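Local coordinates for protein putative 2,3,4,5-tetrahydropyridine-2-carboxylate N- succinyltransferase (Campylobacter jejuni, PDB 2RIJ) that probably catalyses the succinyl-CoA-dependent conversion of cyclic tetrahydrodipicolinate into N-succinyl-L-2-amino-6-oxopimelate, the first step of the succinylase branch of lysine biosynthesis, at residues 250-255 and 264-269; 228-233 and 243-248; 35-40 and 177-182. All coordinates share one frame; numbering follows the deposited sequence. Where two conformers were deposited one is given.

Contact 1 of 3, residues 250-255 and 264-269; sequences GTTGAC and SAIVGE
A265 and G250 meet backbone to backbone where two successive coils of a left-handed parallel beta-helix, the hexapeptide-repeat fold of this family, lie one upon the other. The general principle of such a coil is that its parallel strands bond to the equivalent strands of the next turn, and here A265 O takes the N-H of G250. I266 holds CG2 anti to its backbone N, and this methyl meets CG2 of T252 at 3.4 Å, tighter than usual for two carbons; the two side chains cross at about a right angle. On its other side strand 266-267 is bonded in turn to I291, so the stacking continues. V267 gives its N-H to G250 O at 2.9 Å. Its own O receives the N-H of T252, and CA of T251 adds a C-H...O contact to V267 O at 3.2 Å. The side chain of V267 points to the same sheet face as that of T251, and it packs on I279 of a later strand. Its CG1, anti to the backbone N (chi1 179°), lies 3.8 Å from SG of C255. That sulfur is also close to G268 O, which accepts a bond from S271 OG. Over the bend, T252 OG1 lies 3.5 Å from G268 CA and bonds to a water that also accepts the N-H of E269. E269 then comes down on G253, whose lack of a side chain lets the two CA atoms approach to 3.7 Å; G253 N is buried there without a polar partner. Two more waters bridge the segments at this end: one gives hydrogen bonds to T252 O and E269 OE2, and the other accepts from A254 N and donates to E269 OE2 at 2.7 Å.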
ATOM      1  N   GLY A 250     -23.756  28.614  10.712  1.00 21.83           N
ATOM      2  CA  GLY A 250     -24.507  28.752   9.478  1.00 22.38           C
ATOM      3  C   GLY A 250     -23.689  29.114   8.263  1.00 22.63           C
ATOM      4  O   GLY A 250     -22.552  28.652   8.092  1.00 21.11           O
ATOM      5  N   THR A 251     -24.297  29.949   7.424  1.00 21.68           N
ATOM      6  CA  THR A 251     -23.836  30.201   6.083  1.00 19.96           C
ATOM      7  C   THR A 251     -23.689  31.708   5.919  1.00 20.80           C
ATOM      8  O   THR A 251     -24.481  32.478   6.457  1.00 22.70           O
ATOM      9  CB  THR A 251     -24.802  29.647   4.999  1.00 17.07           C
ATOM     10  OG1 THR A 251     -26.085  30.287   5.076  1.00 20.38           O
ATOM     11  CG2 THR A 251     -24.981  28.112   5.170  1.00 21.83           C
ATOM     12  N   THR A 252     -22.699  32.108   5.171  1.00 23.16           N
ATOM     13  CA  THR A 252     -22.521  33.529   4.862  1.00 22.78           C
ATOM     14  C   THR A 252     -22.839  33.889   3.416  1.00 23.89           C
ATOM     15  O   THR A 252     -22.708  35.041   3.027  1.00 22.75           O
ATOM     16  CB  THR A 252     -21.136  34.024   5.261  1.00 24.97           C
ATOM     17  OG1 THR A 252     -20.136  33.291   4.549  1.00 25.46           O
ATOM     18  CG2 THR A 252     -20.926  33.875   6.801  1.00 24.76           C
ATOM     19  N   GLY A 253     -23.329  32.942   2.648  1.00 22.78           N
ATOM     20  CA  GLY A 253     -23.891  33.221   1.346  1.00 22.23           C
ATOM     21  C   GLY A 253     -24.792  32.078   1.027  1.00 23.40           C
ATOM     22  O   GLY A 253     -24.875  31.105   1.796  1.00 24.30           O
ATOM     23  N   ALA A 254     -25.452  32.134  -0.107  1.00 22.94           N
ATOM     24  CA  ALA A 254     -26.365  31.042  -0.487  1.00 22.33           C
ATOM     25  C   ALA A 254     -25.597  29.732  -0.643  1.00 24.99           C
ATOM     26  O   ALA A 254     -24.665  29.676  -1.440  1.00 25.92           O
ATOM     27  CB  ALA A 254     -27.088  31.394  -1.808  1.00 22.01           C
ATOM     28  N   CYS A 255     -26.008  28.690   0.099  1.00 23.77           N
ATOM     29  CA  CYS A 255     -25.417  27.359   0.080  1.00 23.11           C
ATOM     30  C   CYS A 255     -26.514  26.313   0.075  1.00 22.12           C
ATOM     31  O   CYS A 255     -27.573  26.513   0.668  1.00 22.72           O
ATOM     32  CB  CYS A 255     -24.652  27.096   1.365  1.00 24.50           C
ATOM     33  SG  CYS A 255     -23.188  28.099   1.543  1.00 28.62           S
ATOM     34  N   SER A 264     -20.350  27.216  15.986  1.00 24.23           N
ATOM     35  CA  SER A 264     -19.148  27.948  15.651  1.00 25.19           C
ATOM     36  C   SER A 264     -18.672  27.758  14.215  1.00 25.39           C
ATOM     37  O   SER A 264     -17.817  28.486  13.795  1.00 24.85           O
ATOM     38  CB  SER A 264     -17.988  27.698  16.619  1.00 27.52           C
ATOM     39  OG  SER A 264     -18.325  28.243  17.848  1.00 29.67           O
ATOM     40  N   ALA A 265     -19.261  26.827  13.481  1.00 22.41           N
ATOM     41  CA  ALA A 265     -18.844  26.568  12.079  1.00 21.81           C
ATOM     42  C   ALA A 265     -19.575  27.527  11.157  1.00 21.60           C
ATOM     43  O   ALA A 265     -20.787  27.804  11.355  1.00 20.97           O
ATOM     44  CB  ALA A 265     -19.094  25.104  11.686  1.00 20.24           C
ATOM     45  N   ILE A 266     -18.835  28.040  10.174  1.00 21.03           N
ATOM     46  CA  ILE A 266     -19.321  28.967   9.167  1.00 25.20           C
ATOM     47  C   ILE A 266     -18.964  28.438   7.799  1.00 22.97           C
ATOM     48  O   ILE A 266     -17.823  28.006   7.568  1.00 23.00           O
ATOM     49  CB  ILE A 266     -18.712  30.404   9.315  1.00 25.97           C
ATOM     50  CG1 ILE A 266     -19.056  31.009  10.695  1.00 28.65           C
ATOM     51  CG2 ILE A 266     -19.251  31.322   8.224  1.00 30.12           C
ATOM     52  CD1 ILE A 266     -18.272  32.310  11.022  1.00 28.69           C
ATOM     53  N   VAL A 267     -19.958  28.446   6.915  1.00 22.66           N
ATOM     54  CA  VAL A 267     -19.831  27.955   5.543  1.00 22.47           C
ATOM     55  C   VAL A 267     -20.041  29.136   4.578  1.00 21.42           C
ATOM     56  O   VAL A 267     -21.037  29.827   4.647  1.00 19.07           O
ATOM     57  CB  VAL A 267     -20.818  26.804   5.282  1.00 23.24           C
ATOM     58  CG1 VAL A 267     -20.734  26.281   3.851  1.00 18.65           C
ATOM     59  CG2 VAL A 267     -20.597  25.662   6.318  1.00 24.06           C
ATOM     60  N   GLY A 268     -19.099  29.316   3.660  1.00 21.22           N
ATOM     61  CA  GLY A 268     -19.065  30.477   2.774  1.00 23.67           C
ATOM     62  C   GLY A 268     -19.933  30.284   1.548  1.00 21.55           C
ATOM     63  O   GLY A 268     -20.323  29.174   1.191  1.00 21.45           O
ATOM     64  N   GLU A 269     -20.213  31.405   0.894  1.00 21.49           N
ATOM     65  CA  GLU A 269     -21.089  31.461  -0.283  1.00 23.24           C
ATOM     66  C   GLU A 269     -20.776  30.472  -1.378  1.00 21.10           C
ATOM     67  O   GLU A 269     -19.603  30.321  -1.810  1.00 20.20           O
ATOM     68  CB  GLU A 269     -20.966  32.876  -0.876  1.00 25.01           C
ATOM     69  CG  GLU A 269     -21.834  33.119  -2.070  1.00 28.20           C
ATOM     70  CD  GLU A 269     -21.765  34.623  -2.431  1.00 37.20           C
ATOM     71  OE1 GLU A 269     -20.695  35.059  -2.929  1.00 48.95           O
ATOM     72  OE2 GLU A 269     -22.738  35.356  -2.114  1.00 55.76           O
TER
HETATM   73  O   HOH W   1     -19.287  33.832   2.003  1.00 23.37           O
HETATM   74  O   HOH W   2     -22.869  36.665   0.614  1.00 59.35           O
HETATM   75  O   HOH W   3     -25.246  34.464  -1.695  1.00 33.14           O

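Contact 2 of 3, residues 228-233 and 243-248; sequences MGASLA and SYVNFN
Near the N-terminal end of the beta-helix, the loop that leads into strand 237-238 runs past the end of strand 244-245, and A230 and G229 there meet V245, F247 and N248. A230 CB sits in the angle between two groups, 3.5 Å from N246 O and 3.6 Å from V245 CG1. The valine turns that methyl anti to its backbone N (chi1 -169°), which also brings CG1 to 4.1 Å from L232 CD2. Both L232 and V245 rest on I238, consistent with an apolar patch inside the left-handed coil. Strand 244-245 is the outermost of its parallel sheet within this chain, and Y244 packs on P240 of a second subunit. Beyond the strand, N248 N donates a hydrogen bond to G229 O at 2.9 Å, approaching from well above the carbonyl plane, 65° out of it. The absence of a side chain on G229 makes room for F247 CB, which also comes to 3.2 Å from M228 O, a buried oxygen with no polar partner. N246 OD1 curls back to accept the N-H of F247 and a further bond from R227 NH1, while the F247 ring stacks on that of F205.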
HETATM    1  N   MSE A 228     -32.666  27.635  16.916  1.00 20.79           N
HETATM    2  CA  MSE A 228     -32.619  29.081  17.172  1.00 20.24           C
HETATM    3  C   MSE A 228     -31.181  29.547  17.505  1.00 20.08           C
HETATM    4  O   MSE A 228     -30.449  28.864  18.209  1.00 20.09           O
HETATM    5  CB  MSE A 228     -33.630  29.445  18.273  1.00 23.02           C
HETATM    6  CG  MSE A 228     -33.765  30.938  18.559  1.00 21.57           C
HETATM    7 SE   MSE A 228     -34.168  31.946  16.947  0.75 26.79          SE
HETATM    8  CE  MSE A 228     -34.324  33.701  17.846  1.00 20.96           C
ATOM      9  N   GLY A 229     -30.780  30.695  16.948  1.00 20.75           N
ATOM     10  CA  GLY A 229     -29.406  31.140  16.953  1.00 22.92           C
ATOM     11  C   GLY A 229     -28.572  30.807  15.700  1.00 18.10           C
ATOM     12  O   GLY A 229     -27.461  31.275  15.595  1.00 21.09           O
ATOM     13  N   ALA A 230     -29.078  29.936  14.817  1.00 19.18           N
ATOM     14  CA  ALA A 230     -28.483  29.682  13.527  1.00 19.73           C
ATOM     15  C   ALA A 230     -28.598  30.955  12.673  1.00 20.53           C
ATOM     16  O   ALA A 230     -29.522  31.768  12.836  1.00 20.88           O
ATOM     17  CB  ALA A 230     -29.157  28.442  12.818  1.00 17.01           C
ATOM     18  N   SER A 231     -27.655  31.106  11.754  1.00 20.42           N
ATOM     19  CA  SER A 231     -27.622  32.230  10.831  1.00 18.84           C
ATOM     20  C   SER A 231     -27.515  31.717   9.395  1.00 21.44           C
ATOM     21  O   SER A 231     -26.504  31.137   9.010  1.00 24.95           O
ATOM     22  CB  SER A 231     -26.461  33.143  11.185  1.00 22.54           C
ATOM     23  OG  SER A 231     -26.409  34.253  10.325  1.00 23.80           O
ATOM     24  N   LEU A 232     -28.580  31.883   8.633  1.00 22.06           N
ATOM     25  CA  LEU A 232     -28.644  31.424   7.252  1.00 22.78           C
ATOM     26  C   LEU A 232     -28.691  32.608   6.284  1.00 22.05           C
ATOM     27  O   LEU A 232     -29.647  33.373   6.287  1.00 22.31           O
ATOM     28  CB  LEU A 232     -29.871  30.550   7.079  1.00 23.58           C
ATOM     29  CG  LEU A 232     -30.085  29.395   8.086  1.00 24.77           C
ATOM     30  CD1 LEU A 232     -31.339  28.608   7.625  1.00 25.78           C
ATOM     31  CD2 LEU A 232     -28.820  28.482   8.223  1.00 23.44           C
ATOM     32  N   ALA A 233     -27.661  32.753   5.458  1.00 19.75           N
ATOM     33  CA  ALA A 233     -27.638  33.798   4.428  1.00 21.25           C
ATOM     34  C   ALA A 233     -28.757  33.545   3.445  1.00 22.58           C
ATOM     35  O   ALA A 233     -29.138  32.384   3.204  1.00 20.71           O
ATOM     36  CB  ALA A 233     -26.269  33.876   3.714  1.00 16.97           C
ATOM     37  N   SER A 243     -29.256  16.642   7.802  1.00 20.24           N
ATOM     38  CA  SER A 243     -28.678  17.946   8.026  0.50 21.86           C
ATOM     39  C   SER A 243     -28.853  18.438   9.442  1.00 20.59           C
ATOM     40  O   SER A 243     -29.683  17.949  10.209  1.00 21.48           O
ATOM     41  CB  SER A 243     -29.328  18.982   7.113  0.50 18.56           C
ATOM     42  OG  SER A 243     -29.475  18.499   5.788  0.50 21.56           O
ATOM     43  N   TYR A 244     -28.124  19.485   9.759  1.00 20.43           N
ATOM     44  CA  TYR A 244     -28.356  20.213  10.979  1.00 20.25           C
ATOM     45  C   TYR A 244     -27.616  21.550  10.884  1.00 19.58           C
ATOM     46  O   TYR A 244     -26.552  21.613  10.309  1.00 19.25           O
ATOM     47  CB  TYR A 244     -27.871  19.473  12.216  1.00 22.08           C
ATOM     48  CG  TYR A 244     -28.458  20.028  13.513  1.00 20.26           C
ATOM     49  CD1 TYR A 244     -29.821  20.041  13.710  1.00 18.97           C
ATOM     50  CD2 TYR A 244     -27.652  20.560  14.522  1.00 23.13           C
ATOM     51  CE1 TYR A 244     -30.386  20.567  14.825  1.00 23.60           C
ATOM     52  CE2 TYR A 244     -28.222  21.067  15.693  1.00 22.20           C
ATOM     53  CZ  TYR A 244     -29.574  21.069  15.838  1.00 24.96           C
ATOM     54  OH  TYR A 244     -30.152  21.555  16.974  1.00 22.21           O
ATOM     55  N   VAL A 245     -28.221  22.598  11.423  1.00 17.34           N
ATOM     56  CA  VAL A 245     -27.514  23.870  11.724  1.00 17.98           C
ATOM     57  C   VAL A 245     -27.778  24.219  13.193  1.00 19.84           C
ATOM     58  O   VAL A 245     -28.926  24.495  13.630  1.00 17.92           O
ATOM     59  CB  VAL A 245     -27.905  24.986  10.835  1.00 18.20           C
ATOM     60  CG1 VAL A 245     -26.944  26.199  11.022  1.00 16.51           C
ATOM     61  CG2 VAL A 245     -27.970  24.499   9.318  1.00 21.38           C
ATOM     62  N   ASN A 246     -26.708  24.189  13.962  1.00 21.11           N
ATOM     63  CA  ASN A 246     -26.780  24.481  15.375  1.00 21.54           C
ATOM     64  C   ASN A 246     -26.737  26.010  15.619  1.00 22.27           C
ATOM     65  O   ASN A 246     -26.605  26.845  14.684  1.00 21.99           O
ATOM     66  CB  ASN A 246     -25.624  23.771  16.074  1.00 19.35           C
ATOM     67  CG  ASN A 246     -25.922  23.389  17.530  1.00 24.15           C
ATOM     68  OD1 ASN A 246     -26.765  23.969  18.174  1.00 26.78           O
ATOM     69  ND2 ASN A 246     -25.260  22.344  18.011  1.00 24.13           N
ATOM     70  N   PHE A 247     -26.913  26.405  16.869  1.00 23.24           N
ATOM     71  CA  PHE A 247     -26.831  27.825  17.186  1.00 24.19           C
ATOM     72  C   PHE A 247     -25.411  28.338  16.997  1.00 21.59           C
ATOM     73  O   PHE A 247     -24.425  27.553  17.095  1.00 21.28           O
ATOM     74  CB  PHE A 247     -27.346  28.110  18.603  1.00 25.14           C
ATOM     75  CG  PHE A 247     -26.406  27.748  19.671  1.00 23.80           C
ATOM     76  CD1 PHE A 247     -26.441  26.506  20.225  1.00 27.46           C
ATOM     77  CD2 PHE A 247     -25.499  28.674  20.153  1.00 31.68           C
ATOM     78  CE1 PHE A 247     -25.581  26.166  21.248  1.00 30.93           C
ATOM     79  CE2 PHE A 247     -24.649  28.350  21.192  1.00 35.32           C
ATOM     80  CZ  PHE A 247     -24.677  27.096  21.717  1.00 31.74           C
ATOM     81  N   ASN A 248     -25.311  29.636  16.678  1.00 23.27           N
ATOM     82  CA  ASN A 248     -24.032  30.295  16.353  1.00 23.79           C
ATOM     83  C   ASN A 248     -23.265  29.516  15.240  1.00 25.47           C
ATOM     84  O   ASN A 248     -22.038  29.387  15.279  1.00 23.05           O
ATOM     85  CB  ASN A 248     -23.191  30.397  17.638  1.00 24.64           C
ATOM     86  CG  ASN A 248     -22.089  31.400  17.545  1.00 27.32           C
ATOM     87  OD1 ASN A 248     -22.226  32.474  16.930  1.00 23.23           O
ATOM     88  ND2 ASN A 248     -20.957  31.058  18.164  1.00 25.29           N
TER

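Contact 3 of 3, residues 35-40 and 177-182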
ATOM      1  N   ARG A  35     -43.953  31.874  30.677  1.00 23.06           N
ATOM      2  CA  ARG A  35     -43.539  31.554  32.056  1.00 25.94           C
ATOM      3  C   ARG A  35     -43.916  30.121  32.424  1.00 25.83           C
ATOM      4  O   ARG A  35     -44.760  29.521  31.782  1.00 27.15           O
ATOM      5  CB  ARG A  35     -44.214  32.515  33.025  1.00 29.48           C
ATOM      6  CG  ARG A  35     -43.775  33.971  32.784  1.00 29.15           C
ATOM      7  CD  ARG A  35     -44.695  34.950  33.499  1.00 31.58           C
ATOM      8  NE  ARG A  35     -44.193  36.310  33.353  1.00 39.11           N
ATOM      9  CZ  ARG A  35     -43.198  36.804  34.075  1.00 32.98           C
ATOM     10  NH1 ARG A  35     -42.583  36.041  34.983  1.00 35.33           N
ATOM     11  NH2 ARG A  35     -42.791  38.046  33.860  1.00 33.10           N
ATOM     12  N   GLY A  36     -43.304  29.600  33.477  1.00 27.58           N
ATOM     13  CA  GLY A  36     -43.586  28.263  33.977  1.00 27.83           C
ATOM     14  C   GLY A  36     -45.031  28.107  34.410  1.00 28.62           C
ATOM     15  O   GLY A  36     -45.610  29.029  34.985  1.00 28.72           O
ATOM     16  N   GLN A  37     -45.614  26.960  34.067  1.00 29.98           N
ATOM     17  CA  GLN A  37     -46.966  26.577  34.465  1.00 30.37           C
ATOM     18  C   GLN A  37     -47.013  26.341  35.991  1.00 33.29           C
ATOM     19  O   GLN A  37     -48.052  26.514  36.608  1.00 36.41           O
ATOM     20  CB  GLN A  37     -47.398  25.268  33.776  1.00 29.04           C
ATOM     21  CG  GLN A  37     -47.589  25.301  32.263  1.00 28.53           C
ATOM     22  CD  GLN A  37     -46.267  25.356  31.534  1.00 31.90           C
ATOM     23  OE1 GLN A  37     -45.240  24.935  32.088  1.00 23.40           O
ATOM     24  NE2 GLN A  37     -46.264  25.916  30.321  1.00 26.89           N
ATOM     25  N   LEU A  38     -45.913  25.883  36.572  1.00 33.83           N
ATOM     26  CA  LEU A  38     -45.783  25.694  38.016  1.00 34.99           C
ATOM     27  C   LEU A  38     -44.993  26.851  38.640  1.00 37.32           C
ATOM     28  O   LEU A  38     -45.422  27.459  39.616  1.00 38.26           O
ATOM     29  CB  LEU A  38     -45.081  24.361  38.331  1.00 37.53           C
ATOM     30  CG  LEU A  38     -45.815  23.048  38.079  1.00 35.51           C
ATOM     31  CD1 LEU A  38     -45.009  21.904  38.650  1.00 41.17           C
ATOM     32  CD2 LEU A  38     -47.168  23.066  38.688  1.00 45.68           C
ATOM     33  N   ASN A  39     -43.841  27.158  38.064  1.00 35.87           N
ATOM     34  CA  ASN A  39     -42.996  28.227  38.560  1.00 37.94           C
ATOM     35  C   ASN A  39     -43.133  29.465  37.651  1.00 37.59           C
ATOM     36  O   ASN A  39     -42.424  29.623  36.662  1.00 32.65           O
ATOM     37  CB  ASN A  39     -41.555  27.729  38.656  1.00 42.42           C
ATOM     38  CG  ASN A  39     -41.442  26.376  39.394  1.00 57.05           C
ATOM     39  OD1 ASN A  39     -41.522  25.291  38.783  1.00 63.51           O
ATOM     40  ND2 ASN A  39     -41.247  26.443  40.713  1.00 72.50           N
ATOM     41  N   LYS A  40     -44.064  30.346  38.011  1.00 35.62           N
ATOM     42  CA  LYS A  40     -44.421  31.477  37.155  1.00 37.09           C
ATOM     43  C   LYS A  40     -43.323  32.533  37.077  1.00 37.50           C
ATOM     44  O   LYS A  40     -43.351  33.375  36.210  1.00 38.51           O
ATOM     45  CB  LYS A  40     -45.766  32.092  37.581  1.00 37.75           C
ATOM     46  CG  LYS A  40     -46.988  31.218  37.214  1.00 42.32           C
ATOM     47  N   PRO A 177     -43.441  26.030  25.352  1.00 22.42           N
ATOM     48  CA  PRO A 177     -42.723  25.342  26.406  1.00 22.97           C
ATOM     49  C   PRO A 177     -43.629  24.930  27.581  1.00 24.49           C
ATOM     50  O   PRO A 177     -44.530  25.678  28.002  1.00 22.91           O
ATOM     51  CB  PRO A 177     -41.639  26.355  26.820  1.00 26.82           C
ATOM     52  CG  PRO A 177     -42.290  27.723  26.543  1.00 23.29           C
ATOM     53  CD  PRO A 177     -43.181  27.480  25.345  1.00 23.59           C
ATOM     54  N   ILE A 178     -43.378  23.738  28.102  1.00 24.40           N
ATOM     55  CA  ILE A 178     -44.069  23.198  29.264  1.00 22.89           C
ATOM     56  C   ILE A 178     -43.026  22.626  30.212  1.00 22.99           C
ATOM     57  O   ILE A 178     -42.193  21.823  29.812  1.00 22.92           O
ATOM     58  CB  ILE A 178     -45.030  22.070  28.858  1.00 23.25           C
ATOM     59  CG1 ILE A 178     -45.962  22.553  27.741  1.00 23.17           C
ATOM     60  CG2 ILE A 178     -45.782  21.495  30.122  1.00 20.15           C
ATOM     61  CD1 ILE A 178     -46.868  21.474  27.172  1.00 26.27           C
ATOM     62  N   GLU A 179     -43.067  23.044  31.466  1.00 19.69           N
ATOM     63  CA  GLU A 179     -42.188  22.490  32.495  1.00 24.10           C
ATOM     64  C   GLU A 179     -42.397  21.001  32.621  1.00 21.88           C
ATOM     65  O   GLU A 179     -43.526  20.541  32.657  1.00 24.57           O
ATOM     66  CB  GLU A 179     -42.460  23.139  33.853  1.00 24.04           C
ATOM     67  CG  GLU A 179     -42.253  24.624  33.901  1.00 24.03           C
ATOM     68  CD  GLU A 179     -42.274  25.151  35.337  1.00 31.59           C
ATOM     69  OE1 GLU A 179     -41.246  24.997  36.036  1.00 40.64           O
ATOM     70  OE2 GLU A 179     -43.322  25.699  35.758  1.00 31.67           O
ATOM     71  N   LEU A 180     -41.306  20.239  32.656  1.00 22.48           N
ATOM     72  CA  LEU A 180     -41.377  18.792  32.790  1.00 24.94           C
ATOM     73  C   LEU A 180     -42.119  18.420  34.094  1.00 24.71           C
ATOM     74  O   LEU A 180     -42.892  17.470  34.121  1.00 22.90           O
ATOM     75  CB  LEU A 180     -39.962  18.153  32.730  1.00 25.09           C
ATOM     76  CG  LEU A 180     -39.276  18.293  31.339  1.00 21.77           C
ATOM     77  CD1 LEU A 180     -37.797  17.940  31.408  1.00 20.29           C
ATOM     78  CD2 LEU A 180     -39.992  17.461  30.292  1.00 19.47           C
ATOM     79  N   GLU A 181     -41.906  19.179  35.164  1.00 26.40           N
ATOM     80  CA  GLU A 181     -42.524  18.856  36.444  0.50 25.21           C
ATOM     81  C   GLU A 181     -44.039  19.037  36.374  1.00 25.12           C
ATOM     82  O   GLU A 181     -44.796  18.351  37.059  1.00 24.37           O
ATOM     83  CB  GLU A 181     -41.901  19.684  37.566  0.50 26.84           C
ATOM     84  CG  GLU A 181     -42.268  19.219  38.980  0.50 17.44           C
ATOM     85  CD  GLU A 181     -42.128  17.684  39.207  0.50 28.99           C
ATOM     86  OE1 GLU A 181     -41.071  17.065  38.910  0.50 17.44           O
ATOM     87  OE2 GLU A 181     -43.107  17.093  39.710  0.50 24.92           O
ATOM     88  N   TYR A 182     -44.485  19.933  35.509  1.00 24.73           N
ATOM     89  CA  TYR A 182     -45.911  20.100  35.271  1.00 25.82           C
ATOM     90  C   TYR A 182     -46.524  18.836  34.601  1.00 24.98           C
ATOM     91  O   TYR A 182     -47.630  18.397  34.942  1.00 22.63           O
ATOM     92  CB  TYR A 182     -46.174  21.362  34.430  1.00 27.89           C
ATOM     93  CG  TYR A 182     -47.620  21.495  34.068  1.00 27.29           C
ATOM     94  CD1 TYR A 182     -48.517  22.103  34.939  1.00 29.36           C
ATOM     95  CD2 TYR A 182     -48.107  20.940  32.892  1.00 27.55           C
ATOM     96  CE1 TYR A 182     -49.843  22.222  34.621  1.00 30.15           C
ATOM     97  CE2 TYR A 182     -49.429  21.030  32.574  1.00 31.62           C
ATOM     98  CZ  TYR A 182     -50.289  21.688  33.438  1.00 33.17           C
ATOM     99  OH  TYR A 182     -51.605  21.764  33.114  1.00 41.90           O
TER
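E179 OE2 is gripped by two consecutive backbone N-H groups, those of L38 at 2.7 Å and N39 at 2.8 Å. The N-H of L38 meets the oxygen nearly along its C-O axis, whereas that of N39 comes in on the syn lone pair, the side of the other carboxylate oxygen. G36 adds a close carbon neighbour, its CA lying 3.1 Å from OE2, an approach that its lack of a side chain permits. Two donors on one oxygen would be expected to favour the charged carboxylate. Q37 supplies the second polar device, a side-chain amide lying against the strand edge. Bent at chi2 (74°), which places CD, the chain slides past E179 in the opposite direction, and OE1 accepts the N-H of E179 at 2.9 Å in a nearly straight bond. NE2 of Q37 donates to P177 O on a lone pair, so that one amide serves the two backbone groups flanking I178, much as a neighbouring strand would. The elements joined are the hairpin loop between antiparallel strands 27-35 and 43-48 and the junction where strand 176-178, outermost in its three-stranded sheet within this chain, passes into helix 180-192. E179 stands at the N-cap position of that helix, and P177 packs on L44 and Q45 of the hairpin. Over the first turn of the helix, Q37 CG lies above the centre of the Y182 ring, 4.2 Å from the centroid and 11° off the normal, a CH-pi contact. L38 crosses Y182 beside it: CG approaches Y182 CB at 4.0 Å, CD2 is at the ring edge near its plane, and CD1 touches Y182 N.

In the fold
Along the chain contact 3 closes first, then contact 2, then contact 1. Contacts 1 and 2 are neighbours in the beta-helix, their centres 9 Å apart; strands 244-245 and 250-251 follow each other, and A233 N bonds to T251 OG1 while S264 N probably bonds to N248 O. Contact 3 lies about 27 Å from contact 2 and 36 Å from contact 1, centre to centre, across the chain's centre from contact 1. It joins the N-terminal and middle family regions; contact 1 pairs successive coils and contact 2 packs a loop on a strand end, both with side chains about 8 to 10 Å from those of R260 and E258, the predicted succinyl-CoA-binding and active-site residues.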